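Local coordinates for protein cytochrome oxidase subunit II (Rhodothermus marinus, PDB 1W2L) that carries a covalently bound heme c as the cytochrome c domain of a caa3 oxygen oxidoreductase and probably passes electrons on toward the oxidase's copper A centre, at residues 35-40 with 93-98; 10-15 with 89-94. All coordinates share one frame; numbering follows the deposited sequence.

Interaction 1: 35-40 with 93-98; sequences KGLYGS and EFIKQQ. With HEC (heme c), chain B; ACT (acetate ion), chain D.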
ATOM      1  N   LYS A  35      -1.813   4.611   7.680  1.00 15.77           N
ATOM      2  CA  LYS A  35      -2.321   4.582   9.031  1.00 15.00           C
ATOM      3  C   LYS A  35      -3.728   4.017   9.069  1.00 16.86           C
ATOM      4  O   LYS A  35      -4.692   4.542   8.539  1.00 18.63           O
ATOM      5  CB  LYS A  35      -2.230   5.961   9.695  1.00 16.46           C
ATOM      6  CG  LYS A  35      -2.609   5.891  11.185  1.00 23.08           C
ATOM      7  CD  LYS A  35      -2.579   7.252  11.845  1.00 26.40           C
ATOM      8  CE  LYS A  35      -3.171   7.224  13.256  1.00 29.64           C
ATOM      9  NZ  LYS A  35      -3.424   8.589  13.757  1.00 43.75           N
ATOM     10  N   GLY A  36      -3.821   2.851   9.760  1.00 18.42           N
ATOM     11  CA  GLY A  36      -5.097   2.202   9.890  1.00 19.44           C
ATOM     12  C   GLY A  36      -5.536   1.400   8.666  1.00 16.31           C
ATOM     13  O   GLY A  36      -6.668   0.871   8.611  1.00 20.67           O
ATOM     14  N   LEU A  37      -4.703   1.310   7.628  1.00 14.91           N
ATOM     15  CA  LEU A  37      -5.097   0.668   6.405  1.00 12.90           C
ATOM     16  C   LEU A  37      -5.358  -0.825   6.579  1.00 12.37           C
ATOM     17  O   LEU A  37      -6.396  -1.368   6.213  1.00 13.89           O
ATOM     18  CB  LEU A  37      -4.036   0.895   5.317  1.00 12.46           C
ATOM     19  CG  LEU A  37      -4.160   0.066   4.062  1.00 13.18           C
ATOM     20  CD1 LEU A  37      -5.537   0.229   3.412  1.00 14.90           C
ATOM     21  CD2 LEU A  37      -3.055   0.410   3.070  1.00 12.83           C
ATOM     22  N   TYR A  38      -4.394  -1.568   7.139  1.00 12.85           N
ATOM     23  CA  TYR A  38      -4.534  -2.998   7.294  1.00 12.45           C
ATOM     24  C   TYR A  38      -5.692  -3.326   8.216  1.00 13.25           C
ATOM     25  O   TYR A  38      -5.713  -2.863   9.354  1.00 15.21           O
ATOM     26  CB  TYR A  38      -3.242  -3.607   7.829  1.00 14.52           C
ATOM     27  CG  TYR A  38      -3.309  -5.099   7.985  1.00 12.85           C
ATOM     28  CD1 TYR A  38      -3.377  -5.954   6.885  1.00 14.15           C
ATOM     29  CD2 TYR A  38      -3.311  -5.732   9.224  1.00 12.75           C
ATOM     30  CE1 TYR A  38      -3.441  -7.323   7.005  1.00 13.08           C
ATOM     31  CE2 TYR A  38      -3.352  -7.092   9.369  1.00 13.15           C
ATOM     32  CZ  TYR A  38      -3.424  -7.903   8.275  1.00 12.13           C
ATOM     33  OH  TYR A  38      -3.467  -9.251   8.449  1.00 14.76           O
ATOM     34  N   GLY A  39      -6.595  -4.138   7.695  1.00 13.46           N
ATOM     35  CA  GLY A  39      -7.806  -4.529   8.392  1.00 17.39           C
ATOM     36  C   GLY A  39      -8.969  -3.583   8.244  1.00 16.30           C
ATOM     37  O   GLY A  39     -10.016  -3.896   8.806  1.00 20.20           O
ATOM     38  N   SER A  40      -8.834  -2.519   7.460  1.00 17.13           N
ATOM     39  CA  SER A  40      -9.924  -1.596   7.171  1.00 18.99           C
ATOM     40  C   SER A  40     -10.741  -2.043   5.981  1.00 18.31           C
ATOM     41  O   SER A  40     -10.264  -2.858   5.196  1.00 22.41           O
ATOM     42  CB  SER A  40      -9.372  -0.190   6.950  1.00 18.86           C
ATOM     43  OG  SER A  40      -8.654  -0.078   5.739  1.00 19.33           O
ATOM     44  N   GLU A  93       4.668  -5.822   6.091  1.00 14.09           N
ATOM     45  CA  GLU A  93       4.892  -5.806   7.536  1.00 15.85           C
ATOM     46  C   GLU A  93       4.909  -4.371   8.073  1.00 15.04           C
ATOM     47  O   GLU A  93       4.324  -4.049   9.112  1.00 18.52           O
ATOM     48  CB  GLU A  93       6.151  -6.574   7.882  1.00 18.12           C
ATOM     49  CG  GLU A  93       5.910  -8.069   7.836  1.00 26.62           C
ATOM     50  CD  GLU A  93       4.638  -8.627   8.443  1.00 35.15           C
ATOM     51  OE1 GLU A  93       3.793  -9.151   7.682  1.00 45.75           O
ATOM     52  OE2 GLU A  93       4.467  -8.498   9.667  1.00 46.12           O
ATOM     53  N   PHE A  94       5.576  -3.492   7.331  1.00 14.76           N
ATOM     54  CA  PHE A  94       5.607  -2.082   7.727  1.00 14.82           C
ATOM     55  C   PHE A  94       4.205  -1.481   7.701  1.00 13.90           C
ATOM     56  O   PHE A  94       3.779  -0.807   8.645  1.00 16.06           O
ATOM     57  CB  PHE A  94       6.524  -1.313   6.788  1.00 14.50           C
ATOM     58  CG  PHE A  94       6.520   0.184   6.992  1.00 16.32           C
ATOM     59  CD1 PHE A  94       7.246   0.734   8.054  1.00 20.35           C
ATOM     60  CD2 PHE A  94       5.810   1.047   6.205  1.00 16.47           C
ATOM     61  CE1 PHE A  94       7.254   2.110   8.270  1.00 20.82           C
ATOM     62  CE2 PHE A  94       5.820   2.415   6.405  1.00 17.64           C
ATOM     63  CZ  PHE A  94       6.541   2.968   7.445  1.00 19.21           C
ATOM     64  N   ILE A  95       3.439  -1.746   6.644  1.00 13.41           N
ATOM     65  CA  ILE A  95       2.055  -1.213   6.584  1.00 13.35           C
ATOM     66  C   ILE A  95       1.215  -1.734   7.732  1.00 14.92           C
ATOM     67  O   ILE A  95       0.473  -0.927   8.312  1.00 17.13           O
ATOM     68  CB  ILE A  95       1.365  -1.510   5.234  1.00 12.24           C
ATOM     69  CG1 ILE A  95       2.068  -0.780   4.115  1.00 13.91           C
ATOM     70  CG2 ILE A  95      -0.125  -1.224   5.282  1.00 14.73           C
ATOM     71  CD1 ILE A  95       1.592  -1.234   2.754  1.00 14.82           C
ATOM     72  N   LYS A  96       1.296  -3.018   8.037  1.00 16.27           N
ATOM     73  CA  LYS A  96       0.400  -3.593   9.044  1.00 18.22           C
ATOM     74  C   LYS A  96       0.555  -2.939  10.385  1.00 22.25           C
ATOM     75  O   LYS A  96      -0.399  -2.934  11.166  1.00 25.02           O
ATOM     76  CB  LYS A  96       0.659  -5.091   9.236  1.00 19.18           C
ATOM     77  CG  LYS A  96       0.157  -5.965   8.123  1.00 20.68           C
ATOM     78  CD  LYS A  96       0.307  -7.451   8.291  1.00 28.29           C
ATOM     79  CE  LYS A  96       0.833  -7.978   9.589  1.00 35.66           C
ATOM     80  NZ  LYS A  96       1.011  -9.475   9.312  1.00 45.05           N
ATOM     81  N   GLN A  97       1.761  -2.451  10.664  1.00 22.32           N
ATOM     82  CA  GLN A  97       1.951  -1.819  11.962  1.00 29.73           C
ATOM     83  C   GLN A  97       1.624  -0.330  11.991  1.00 24.97           C
ATOM     84  O   GLN A  97       1.760   0.336  13.029  1.00 31.41           O
ATOM     85  CB  GLN A  97       3.385  -2.038  12.389  1.00 36.30           C
ATOM     86  CG  GLN A  97       4.452  -2.472  11.449  1.00 49.45           C
ATOM     87  CD  GLN A  97       5.761  -2.657  12.217  1.00 48.02           C
ATOM     88  OE1 GLN A  97       6.699  -1.870  12.106  1.00 57.61           O
ATOM     89  NE2 GLN A  97       5.793  -3.730  12.993  1.00 51.34           N
ATOM     90  N   GLN A  98       1.163   0.262  10.894  1.00 21.91           N
ATOM     91  CA  GLN A  98       0.715   1.660  10.936  1.00 21.59           C
ATOM     92  C   GLN A  98      -0.732   1.699  11.370  1.00 22.34           C
ATOM     93  O   GLN A  98      -1.643   1.429  10.574  1.00 21.99           O
ATOM     94  CB  GLN A  98       0.892   2.355   9.583  1.00 19.73           C
ATOM     95  CG  GLN A  98       2.268   2.095   8.984  1.00 20.64           C
ATOM     96  CD  GLN A  98       3.376   2.530   9.916  1.00 20.21           C
ATOM     97  OE1 GLN A  98       3.332   3.621  10.525  1.00 24.46           O
ATOM     98  NE2 GLN A  98       4.353   1.649  10.009  1.00 22.52           N
TER
HETATM   99 FE   HEC B1100       0.276   3.434  -3.640  1.00  7.18          FE
HETATM  100  CHA HEC B1100      -3.072   2.804  -3.393  1.00  8.36           C
HETATM  101  CHB HEC B1100       0.921   0.731  -1.666  1.00  7.75           C
HETATM  102  CHC HEC B1100       3.600   4.019  -3.971  1.00  7.91           C
HETATM  103  CHD HEC B1100      -0.405   6.345  -5.298  1.00  7.88           C
HETATM  104  NA  HEC B1100      -0.865   2.031  -2.731  1.00  7.68           N
HETATM  105  C1A HEC B1100      -2.242   1.929  -2.777  1.00  7.71           C
HETATM  106  C2A HEC B1100      -2.624   0.881  -1.866  1.00  8.00           C
HETATM  107  C3A HEC B1100      -1.513   0.271  -1.428  1.00  8.17           C
HETATM  108  C4A HEC B1100      -0.369   0.995  -1.960  1.00  7.15           C
HETATM  109  CMA HEC B1100      -1.384  -0.869  -0.418  1.00  9.86           C
HETATM  110  CAA HEC B1100      -4.078   0.627  -1.451  1.00  9.74           C
HETATM  111  CBA HEC B1100      -4.375   1.651  -0.358  1.00 10.88           C
HETATM  112  CGA HEC B1100      -5.819   1.654   0.250  1.00 11.50           C
HETATM  113  O1A HEC B1100      -6.042   2.630   0.924  1.00 13.30           O
HETATM  114  O2A HEC B1100      -6.599   0.715  -0.063  1.00 11.68           O
HETATM  115  NB  HEC B1100       1.944   2.545  -2.936  1.00  7.73           N
HETATM  116  C1B HEC B1100       1.976   1.499  -2.132  1.00  7.88           C
HETATM  117  C2B HEC B1100       3.373   1.149  -1.788  1.00  7.87           C
HETATM  118  C3B HEC B1100       4.126   2.045  -2.506  1.00  7.79           C
HETATM  119  C4B HEC B1100       3.253   2.941  -3.192  1.00  7.70           C
HETATM  120  CMB HEC B1100       3.796   0.094  -0.851  1.00  9.64           C
HETATM  121  CAB HEC B1100       5.630   2.146  -2.587  1.00  9.71           C
HETATM  122  CBB HEC B1100       6.228   0.792  -3.041  1.00 10.75           C
HETATM  123  NC  HEC B1100       1.387   4.844  -4.497  1.00  8.06           N
HETATM  124  C1C HEC B1100       2.780   4.902  -4.499  1.00  7.27           C
HETATM  125  C2C HEC B1100       3.166   6.149  -5.206  1.00  7.98           C
HETATM  126  C3C HEC B1100       2.053   6.776  -5.572  1.00  8.40           C
HETATM  127  C4C HEC B1100       0.932   5.981  -5.160  1.00  7.91           C
HETATM  128  CMC HEC B1100       4.629   6.555  -5.385  1.00  8.80           C
HETATM  129  CAC HEC B1100       1.900   8.185  -6.160  1.00 10.13           C
HETATM  130  CBC HEC B1100       2.569   8.471  -7.484  1.00 11.60           C
HETATM  131  ND  HEC B1100      -1.410   4.353  -4.260  1.00  8.78           N
HETATM  132  C1D HEC B1100      -1.475   5.560  -4.889  1.00  8.11           C
HETATM  133  C2D HEC B1100      -2.853   5.952  -5.085  1.00  7.97           C
HETATM  134  C3D HEC B1100      -3.560   4.946  -4.573  1.00  7.79           C
HETATM  135  C4D HEC B1100      -2.702   3.944  -4.059  1.00  7.82           C
HETATM  136  CMD HEC B1100      -3.285   7.213  -5.703  1.00  9.75           C
HETATM  137  CAD HEC B1100      -5.135   4.856  -4.515  1.00 10.08           C
HETATM  138  CBD HEC B1100      -5.723   4.368  -5.837  1.00 10.62           C
HETATM  139  CGD HEC B1100      -5.562   2.893  -5.983  1.00 10.76           C
HETATM  140  O1D HEC B1100      -4.785   2.413  -6.858  1.00 12.80           O
HETATM  141  O2D HEC B1100      -6.189   2.138  -5.179  1.00 11.71           O
HETATM  142  C   ACT D1102      -5.012 -11.509   6.254  1.00 14.75           C
HETATM  143  O   ACT D1102      -4.322 -10.455   6.242  1.00 15.01           O
HETATM  144  OXT ACT D1102      -5.416 -12.243   5.367  1.00 16.45           O
HETATM  145  CH3 ACT D1102      -5.403 -11.972   7.692  1.00 18.88           C
HETATM  146  O   HOH W   1      -2.123  -0.457   8.470  1.00 18.53           O
HETATM  147  O   HOH W   2      -1.826 -10.225  10.403  1.00 27.49           O
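Lys-96 lies alongside Tyr-38, the two side chains running in the same direction, and its CG sits over the centre of the phenol ring in a CH-pi contact, 3.6 Å from the centroid and 11° off the ring normal. CD follows farther out above CZ and CE2. CG of Tyr-38 stands anti to the backbone N (chi1 -179°), which carries the base of the ring toward Lys-96. A second apolar touch, CD2 of Leu-37 against CG2 of Ile-95 at 4.0 Å, lies deeper, where Leu-57 of helix 54-62 closes on both residues.

Backbone groups make the direct polar link. Gly-36 N donates to Gln-98 O at 2.7 Å, a nearly straight bond (165° at the hydrogen) whose donor lies above the carbonyl plane, while Lys-35 CA adds a CA-H...O contact to the same oxygen. Gln-98 itself is steadied by NE2, which donates to Phe-94 O at 2.9 Å.

In this cytochrome c fold the contact joins the last turn of the C-terminal helix, and the residues that follow it, to the loop before strand 41-43. That loop borders the heme pocket: CD1 of Leu-37 packs 3.5 Å from CGA of a heme propionate. A type II turn from Leu-37 to Ser-40 shapes the loop here, and Leu-37 O accepts hydrogen bonds from both N and OG of Ser-40.

Water supplements these bonds. One molecule accepts from Tyr-38 N at 2.9 Å and lies within bonding distance of Ile-95 O and Gln-98 O; another donates to Tyr-38 OH and accepts from Lys-96 NZ. The phenol hydroxyl also donates to O of an acetate ion, probably from the crystallisation liquor, and Lys-96 NZ forms a salt bridge with the syn lone pair of Glu-93 OE1 at 3.2 Å.

Interaction 2: 10-15 with 89-94; sequences ARLYRE and AALIEF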
ATOM      1  N   ALA A  10      10.381  -0.318   6.413  1.00 16.63           N
ATOM      2  CA  ALA A  10      10.503   1.133   6.655  1.00 17.07           C
ATOM      3  C   ALA A  10      11.503   1.770   5.699  1.00 15.31           C
ATOM      4  O   ALA A  10      11.330   2.885   5.168  1.00 16.67           O
ATOM      5  CB  ALA A  10      10.921   1.345   8.101  1.00 21.25           C
ATOM      6  N   ARG A  11      12.608   1.036   5.442  1.00 16.42           N
ATOM      7  CA  ARG A  11      13.587   1.536   4.489  1.00 15.91           C
ATOM      8  C   ARG A  11      13.015   1.604   3.072  1.00 15.34           C
ATOM      9  O   ARG A  11      13.257   2.560   2.357  1.00 15.50           O
ATOM     10  CB  ARG A  11      14.844   0.672   4.482  1.00 18.60           C
ATOM     11  CG  ARG A  11      15.692   0.753   5.709  1.00 24.36           C
ATOM     12  CD  ARG A  11      16.949  -0.126   5.406  1.00 38.53           C
ATOM     13  NE  ARG A  11      17.911   0.211   6.419  1.00 44.79           N
ATOM     14  CZ  ARG A  11      19.098   0.731   6.355  1.00 50.10           C
ATOM     15  NH1 ARG A  11      19.632   1.053   5.182  1.00 54.82           N
ATOM     16  NH2 ARG A  11      19.734   0.917   7.516  1.00 57.56           N
ATOM     17  N   LEU A  12      12.275   0.589   2.654  1.00 13.76           N
ATOM     18  CA  LEU A  12      11.682   0.542   1.318  1.00 13.31           C
ATOM     19  C   LEU A  12      10.589   1.600   1.179  1.00 11.19           C
ATOM     20  O   LEU A  12      10.440   2.129   0.080  1.00 12.14           O
ATOM     21  CB  LEU A  12      11.117  -0.831   1.044  1.00 13.56           C
ATOM     22  CG  LEU A  12      12.142  -1.976   0.912  1.00 16.41           C
ATOM     23  CD1 LEU A  12      11.421  -3.303   0.953  1.00 16.34           C
ATOM     24  CD2 LEU A  12      12.963  -1.818  -0.355  1.00 20.60           C
ATOM     25  N   TYR A  13       9.861   1.883   2.244  1.00 11.54           N
ATOM     26  CA  TYR A  13       8.833   2.925   2.198  1.00 10.61           C
ATOM     27  C   TYR A  13       9.434   4.240   1.711  1.00 10.55           C
ATOM     28  O   TYR A  13       8.801   5.025   1.003  1.00 10.75           O
ATOM     29  CB  TYR A  13       8.214   3.037   3.590  1.00 11.86           C
ATOM     30  CG  TYR A  13       7.368   4.267   3.805  1.00 10.86           C
ATOM     31  CD1 TYR A  13       6.104   4.340   3.270  1.00 11.14           C
ATOM     32  CD2 TYR A  13       7.852   5.334   4.553  1.00 11.97           C
ATOM     33  CE1 TYR A  13       5.315   5.459   3.459  1.00 10.58           C
ATOM     34  CE2 TYR A  13       7.080   6.458   4.784  1.00 12.45           C
ATOM     35  CZ  TYR A  13       5.797   6.523   4.224  1.00 11.88           C
ATOM     36  OH  TYR A  13       5.030   7.637   4.440  1.00 12.60           O
ATOM     37  N   ARG A  14      10.687   4.479   2.154  1.00 11.36           N
ATOM     38  CA  ARG A  14      11.417   5.654   1.725  1.00 11.97           C
ATOM     39  C   ARG A  14      12.024   5.430   0.347  1.00 11.84           C
ATOM     40  O   ARG A  14      11.759   6.142  -0.645  1.00 12.42           O
ATOM     41  CB  ARG A  14      12.450   6.042   2.805  1.00 14.91           C
ATOM     42  CG  ARG A  14      11.761   6.599   4.052  1.00 20.21           C
ATOM     43  CD  ARG A  14      12.616   7.275   5.118  1.00 26.75           C
ATOM     44  NE  ARG A  14      13.332   6.280   5.865  1.00 37.50           N
ATOM     45  CZ  ARG A  14      13.458   5.509   6.888  1.00 37.49           C
ATOM     46  NH1 ARG A  14      12.510   5.494   7.821  1.00 52.13           N
ATOM     47  NH2 ARG A  14      14.516   4.706   7.042  1.00 55.31           N
ATOM     48  N   GLU A  15      12.871   4.407   0.200  1.00 12.94           N
ATOM     49  CA  GLU A  15      13.674   4.222  -1.008  1.00 14.03           C
ATOM     50  C   GLU A  15      12.852   4.004  -2.261  1.00 13.41           C
ATOM     51  O   GLU A  15      13.298   4.427  -3.363  1.00 14.56           O
ATOM     52  CB  GLU A  15      14.641   3.046  -0.789  1.00 19.30           C
ATOM     53  CG  GLU A  15      15.648   3.255   0.295  1.00 29.19           C
ATOM     54  CD  GLU A  15      16.554   2.051   0.447  1.00 41.69           C
ATOM     55  OE1 GLU A  15      16.002   0.924   0.235  1.00 50.44           O
ATOM     56  OE2 GLU A  15      17.737   2.265   0.791  1.00 47.47           O
ATOM     57  N   ALA A  89       6.914  -8.562   1.153  1.00 14.19           N
ATOM     58  CA  ALA A  89       6.617  -8.976   2.505  1.00 14.87           C
ATOM     59  C   ALA A  89       7.012  -7.884   3.510  1.00 12.99           C
ATOM     60  O   ALA A  89       6.289  -7.630   4.497  1.00 14.80           O
ATOM     61  CB  ALA A  89       7.319 -10.275   2.850  1.00 15.10           C
ATOM     62  N   ALA A  90       8.152  -7.256   3.287  1.00 13.87           N
ATOM     63  CA  ALA A  90       8.654  -6.203   4.160  1.00 13.63           C
ATOM     64  C   ALA A  90       7.766  -4.980   4.141  1.00 12.51           C
ATOM     65  O   ALA A  90       7.408  -4.450   5.182  1.00 13.05           O
ATOM     66  CB  ALA A  90      10.079  -5.808   3.742  1.00 15.19           C
ATOM     67  N   LEU A  91       7.373  -4.548   2.961  1.00 11.92           N
ATOM     68  CA  LEU A  91       6.467  -3.411   2.857  1.00 11.54           C
ATOM     69  C   LEU A  91       5.172  -3.701   3.584  1.00 11.58           C
ATOM     70  O   LEU A  91       4.606  -2.854   4.244  1.00 12.62           O
ATOM     71  CB  LEU A  91       6.191  -3.047   1.393  1.00 10.20           C
ATOM     72  CG  LEU A  91       7.332  -2.291   0.705  1.00 11.47           C
ATOM     73  CD1 LEU A  91       7.213  -2.408  -0.792  1.00 14.16           C
ATOM     74  CD2 LEU A  91       7.411  -0.837   1.105  1.00 13.86           C
ATOM     75  N   ILE A  92       4.639  -4.910   3.414  1.00 11.67           N
ATOM     76  CA  ILE A  92       3.381  -5.256   4.093  1.00 13.20           C
ATOM     77  C   ILE A  92       3.547  -5.282   5.603  1.00 13.67           C
ATOM     78  O   ILE A  92       2.650  -4.813   6.308  1.00 14.31           O
ATOM     79  CB  ILE A  92       2.805  -6.527   3.458  1.00 15.07           C
ATOM     80  CG1 ILE A  92       2.352  -6.165   2.042  1.00 17.17           C
ATOM     81  CG2 ILE A  92       1.661  -7.074   4.303  1.00 22.36           C
ATOM     82  CD1 ILE A  92       1.822  -7.310   1.214  1.00 20.87           C
ATOM     83  N   GLU A  93       4.668  -5.822   6.091  1.00 14.09           N
ATOM     84  CA  GLU A  93       4.892  -5.806   7.536  1.00 15.85           C
ATOM     85  C   GLU A  93       4.909  -4.371   8.073  1.00 15.04           C
ATOM     86  O   GLU A  93       4.324  -4.049   9.112  1.00 18.52           O
ATOM     87  CB  GLU A  93       6.151  -6.574   7.882  1.00 18.12           C
ATOM     88  CG  GLU A  93       5.910  -8.069   7.836  1.00 26.62           C
ATOM     89  CD  GLU A  93       4.638  -8.627   8.443  1.00 35.15           C
ATOM     90  OE1 GLU A  93       3.793  -9.151   7.682  1.00 45.75           O
ATOM     91  OE2 GLU A  93       4.467  -8.498   9.667  1.00 46.12           O
ATOM     92  N   PHE A  94       5.576  -3.492   7.331  1.00 14.76           N
ATOM     93  CA  PHE A  94       5.607  -2.082   7.727  1.00 14.82           C
ATOM     94  C   PHE A  94       4.205  -1.481   7.701  1.00 13.90           C
ATOM     95  O   PHE A  94       3.779  -0.807   8.645  1.00 16.06           O
ATOM     96  CB  PHE A  94       6.524  -1.313   6.788  1.00 14.50           C
ATOM     97  CG  PHE A  94       6.520   0.184   6.992  1.00 16.32           C
ATOM     98  CD1 PHE A  94       7.246   0.734   8.054  1.00 20.35           C
ATOM     99  CD2 PHE A  94       5.810   1.047   6.205  1.00 16.47           C
ATOM    100  CE1 PHE A  94       7.254   2.110   8.270  1.00 20.82           C
ATOM    101  CE2 PHE A  94       5.820   2.415   6.405  1.00 17.64           C
ATOM    102  CZ  PHE A  94       6.541   2.968   7.445  1.00 19.21           C
TER
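Ala-90 meets Leu-12 where helix 85-96 faces helix 5-15, its CB 4.0 Å from CD1 of the leucine. Leu-5 and Leu-8, from the preceding part of helix 5-15, also touch this alanine. The segments cross at -102°, close to perpendicular, with their axes 8.7 Å apart; this is the packing of N- and C-terminal helices characteristic of the cytochrome c fold.

One residue on, Leu-91 reaches across with a single branch. Its CD2 lies 3.7 Å from CB of Leu-12 and close to the backbone N of Tyr-13, so that the methyl rests against the main chain of the partner helix as well as the Leu-12 side chain. Leu-91 also touches the heme, which makes it a direct link between the helix crossing and the cofactor.

Phe-94, a turn later, touches both Ala-10 and Tyr-13. Its chi1 of 173°, anti to the backbone N, puts CG on the side of the other helix. On one flank CD1 approaches CA of Ala-10 at 3.6 Å and CE1 lies near its CB; on the other, CE2 comes over one face of the Tyr-13 ring, offset toward the rim, 3.5 Å from CG. The two rings meet obliquely, with centroids 5.0 Å apart and planes at 34°. Beyond this meeting the Tyr-13 hydroxyl is hydrogen-bonded to the carbonyl oxygen of His-22, an axial ligand of the heme iron, while the tyrosine side chain touches Cys-18, one of the covalent heme attachments.

Carbon-to-carbon contact dominates the interface; the contact therefore depends on close fit of apolar groups in a buried place, consistent with hydrophobic rather than polar stabilisation, while the polar end of Tyr-13 is satisfied at the heme-binding loop.

In the fold
Interactions 1 and 2 lie at successive places along helix 85-96, with centres about 11 Å apart; their segments overlap at Glu-93 and Phe-94, of which Phe-94 makes contacts across interaction 2 only. Their other segments come in chain order: 10-15 on helix 5-15, then the loop 35-40 ahead of strand 41-43, so both contacts tie earlier parts of the chain to its C-terminal end. Interaction 2 is buried and joins two helices; interaction 1, partly buried, joins the helix's last turn and following residues to a loop through one backbone hydrogen bond, side-chain packing and water. Leu-91 in one and Leu-37 in the other both touch heme c. The C-terminal helix thus connects two regions of the heme's protein surroundings.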